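Local coordinates for AceL NrdHF-1-1 Intein (Metagenome, PDB 6ZGQ), which probably mediates protein splicing in its native form, a naturally split class 3 intein, of which this is a linked, splice-inactive variant, at residues Pro94-Phe100 and Arg112-Val118. Residues are numbered along the deposited sequence; the frame is centred on the assembly and turned at random.
Sequences PSEDKYF and RIKSTDV
F100 and I113 form an antiparallel hydrogen-bonded pair in a beta hairpin, I113 N giving a fairly straight bond in the carbonyl plane to F100 O (3.1 Å) and F100 N a weak one back to I113 O; beside it Y99 and K114 make the non-hydrogen-bonded pair. Just beyond strand 109-114, S115 continues the link. S115 N donates to K98 O at 2.9 Å, while its OG, set between the backbone N and carbonyl carbon (chi1 53°), receives S95 N at 3.0 Å. One side chain thus ties the start of the S95-K98 type I turn to the 3-10 segment that follows the partner strand. In one of its two conformers, T116 CG2 lies against the S95 backbone.

On the face carrying Y99 and K114, the lysine runs alongside the tyrosine, its CG 3.5 Å from Y99 CE2, then bends at chi3 (76°) to lie beside E96. There CE packs on E96 CB and CG, and NZ forms a salt bridge with E96 OE2 (3.0 Å), though the hydrogen bond within it is weak. A leucine in place of K114 would probably leave the E96 carboxylate without its cationic mate and its side chain freer to turn.

The opposite face is apolar: V118 CG2 meets the edge of the F100 ring at 3.7 Å. F66, from strand 66-70, stacks on F100 and touches I113 and V118, whereas strand 75-80 pairs along the other side of strand 98-104 and supplies E79 for a salt bridge with R112.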
loop_
_atom_site.group_PDB
_atom_site.type_symbol
_atom_site.label_atom_id
_atom_site.label_comp_id
_atom_site.label_asym_id
_atom_site.label_seq_id
_atom_site.Cartn_x
_atom_site.Cartn_y
_atom_site.Cartn_z
ATOM N N PRO A 94 6.019 14.448 -4.567
ATOM C CA PRO A 94 4.643 14.932 -4.484
ATOM C C PRO A 94 4.402 16.124 -5.415
ATOM O O PRO A 94 5.316 16.917 -5.651
ATOM C CB PRO A 94 4.473 15.327 -3.002
ATOM C CG PRO A 94 5.849 15.444 -2.453
ATOM C CD PRO A 94 6.725 14.546 -3.278
ATOM N N SER A 95 3.181 16.196 -5.949
ATOM C CA SER A 95 2.706 17.302 -6.792
ATOM C C SER A 95 1.183 17.421 -6.626
ATOM O O SER A 95 0.529 16.443 -6.221
ATOM C CB SER A 95 3.086 17.079 -8.257
ATOM O OG SER A 95 2.641 15.819 -8.715
ATOM N N GLU A 96 0.655 18.616 -6.905
ATOM C CA GLU A 96 -0.774 18.928 -6.751
ATOM C C GLU A 96 -1.650 18.093 -7.696
ATOM O O GLU A 96 -2.852 17.968 -7.440
ATOM C CB GLU A 96 -1.008 20.430 -6.956
ATOM C CG GLU A 96 -0.319 21.270 -5.889
ATOM C CD GLU A 96 -0.783 22.714 -5.839
ATOM O OE1 GLU A 96 -1.016 23.323 -6.904
ATOM O OE2 GLU A 96 -0.903 23.249 -4.715
ATOM N N ASP A 97 -1.039 17.511 -8.743
ATOM C CA ASP A 97 -1.738 16.729 -9.782
ATOM C C ASP A 97 -1.621 15.208 -9.578
ATOM O O ASP A 97 -2.176 14.448 -10.389
ATOM C CB ASP A 97 -1.265 17.148 -11.196
ATOM C CG ASP A 97 0.103 16.571 -11.582
ATOM O OD1 ASP A 97 0.972 16.396 -10.698
ATOM O OD2 ASP A 97 0.305 16.308 -12.788
ATOM N N LYS A 98 -0.911 14.780 -8.519
ATOM C CA LYS A 98 -0.788 13.354 -8.140
ATOM C C LYS A 98 -1.533 13.115 -6.827
ATOM O O LYS A 98 -1.282 13.830 -5.850
ATOM C CB LYS A 98 0.680 12.937 -7.971
ATOM C CG LYS A 98 1.486 12.827 -9.261
ATOM C CD LYS A 98 2.930 12.452 -8.970
ATOM C CE LYS A 98 3.894 13.042 -9.983
ATOM N NZ LYS A 98 5.271 13.097 -9.425
ATOM N N TYR A 99 -2.409 12.106 -6.815
ATOM C CA TYR A 99 -3.345 11.835 -5.714
ATOM C C TYR A 99 -3.185 10.406 -5.216
ATOM O O TYR A 99 -3.222 9.484 -6.033
ATOM C CB TYR A 99 -4.784 12.040 -6.200
ATOM C CG TYR A 99 -5.044 13.443 -6.676
ATOM C CD1 TYR A 99 -4.726 13.833 -7.972
ATOM C CD2 TYR A 99 -5.588 14.388 -5.825
ATOM C CE1 TYR A 99 -4.953 15.129 -8.408
ATOM C CE2 TYR A 99 -5.816 15.684 -6.247
ATOM C CZ TYR A 99 -5.502 16.051 -7.538
ATOM O OH TYR A 99 -5.732 17.340 -7.955
ATOM N N PHE A 100 -2.995 10.240 -3.898
ATOM C CA PHE A 100 -3.044 8.926 -3.235
ATOM C C PHE A 100 -4.514 8.514 -3.080
ATOM O O PHE A 100 -5.399 9.387 -3.071
ATOM C CB PHE A 100 -2.317 8.950 -1.880
ATOM C CG PHE A 100 -0.821 9.071 -1.993
ATOM C CD1 PHE A 100 -0.086 8.119 -2.685
ATOM C CD2 PHE A 100 -0.147 10.128 -1.394
ATOM C CE1 PHE A 100 1.292 8.221 -2.779
ATOM C CE2 PHE A 100 1.227 10.245 -1.500
ATOM C CZ PHE A 100 1.949 9.285 -2.186
ATOM N N ARG A 112 -9.623 10.701 -3.247
ATOM C CA ARG A 112 -8.308 11.045 -3.792
ATOM C C ARG A 112 -7.811 12.294 -3.062
ATOM O O ARG A 112 -8.497 13.321 -3.085
ATOM C CB ARG A 112 -8.398 11.252 -5.312
ATOM C CG ARG A 112 -8.806 9.989 -6.063
ATOM C CD ARG A 112 -9.917 10.271 -7.055
ATOM N NE ARG A 112 -10.327 9.075 -7.794
ATOM C CZ ARG A 112 -11.477 8.424 -7.634
ATOM N NH1 ARG A 112 -12.376 8.823 -6.741
ATOM N NH2 ARG A 112 -11.727 7.352 -8.372
ATOM N N ILE A 113 -6.665 12.169 -2.380
ATOM C CA ILE A 113 -6.044 13.271 -1.617
ATOM C C ILE A 113 -4.764 13.716 -2.329
ATOM O O ILE A 113 -4.043 12.866 -2.859
ATOM C CB ILE A 113 -5.769 12.879 -0.142
ATOM C CG1 ILE A 113 -4.913 11.605 -0.039
ATOM C CG2 ILE A 113 -7.089 12.697 0.597
ATOM C CD1 ILE A 113 -4.007 11.581 1.169
ATOM N N LYS A 114 -4.520 15.033 -2.363
ATOM C CA LYS A 114 -3.312 15.613 -2.971
ATOM C C LYS A 114 -2.078 15.053 -2.258
ATOM O O LYS A 114 -2.041 15.060 -1.027
ATOM C CB LYS A 114 -3.334 17.149 -2.895
ATOM C CG LYS A 114 -4.238 17.812 -3.922
ATOM C CD LYS A 114 -4.333 19.313 -3.721
ATOM C CE LYS A 114 -3.083 20.031 -4.198
ATOM N NZ LYS A 114 -3.131 21.472 -3.826
ATOM N N SER A 115 -1.116 14.538 -3.036
ATOM C CA SER A 115 0.133 13.969 -2.509
ATOM C C SER A 115 0.926 15.028 -1.721
ATOM O O SER A 115 1.672 14.664 -0.807
ATOM C CB SER A 115 0.984 13.376 -3.633
ATOM O OG SER A 115 1.190 14.308 -4.674
ATOM N N THR A 116 0.742 16.308 -2.070
ATOM C CA THR A 116 1.391 17.444 -1.396
ATOM C C THR A 116 0.838 17.655 0.027
ATOM O O THR A 116 1.389 18.464 0.772
ATOM C CB THR A 116 1.254 18.743 -2.224
ATOM O OG1 THR A 116 -0.118 18.944 -2.574
ATOM C CG2 THR A 116 2.087 18.669 -3.502
ATOM N N ASP A 117 -0.229 16.931 0.389
ATOM C CA ASP A 117 -0.801 16.944 1.757
ATOM C C ASP A 117 -0.196 15.800 2.586
ATOM O O ASP A 117 -0.609 15.612 3.723
ATOM C CB ASP A 117 -2.333 16.749 1.754
ATOM C CG ASP A 117 -3.123 17.973 1.270
ATOM O OD1 ASP A 117 -2.549 19.059 1.062
ATOM O OD2 ASP A 117 -4.349 17.830 1.110
ATOM N N VAL A 118 0.750 15.043 2.010
ATOM C CA VAL A 118 1.328 13.828 2.615
ATOM C C VAL A 118 2.835 14.043 2.799
ATOM O O VAL A 118 3.567 14.163 1.809
ATOM C CB VAL A 118 1.065 12.580 1.729
ATOM C CG1 VAL A 118 1.693 11.312 2.310
ATOM C CG2 VAL A 118 -0.432 12.376 1.529
HETATM O O HOH W 1 0.287 21.797 -2.360
#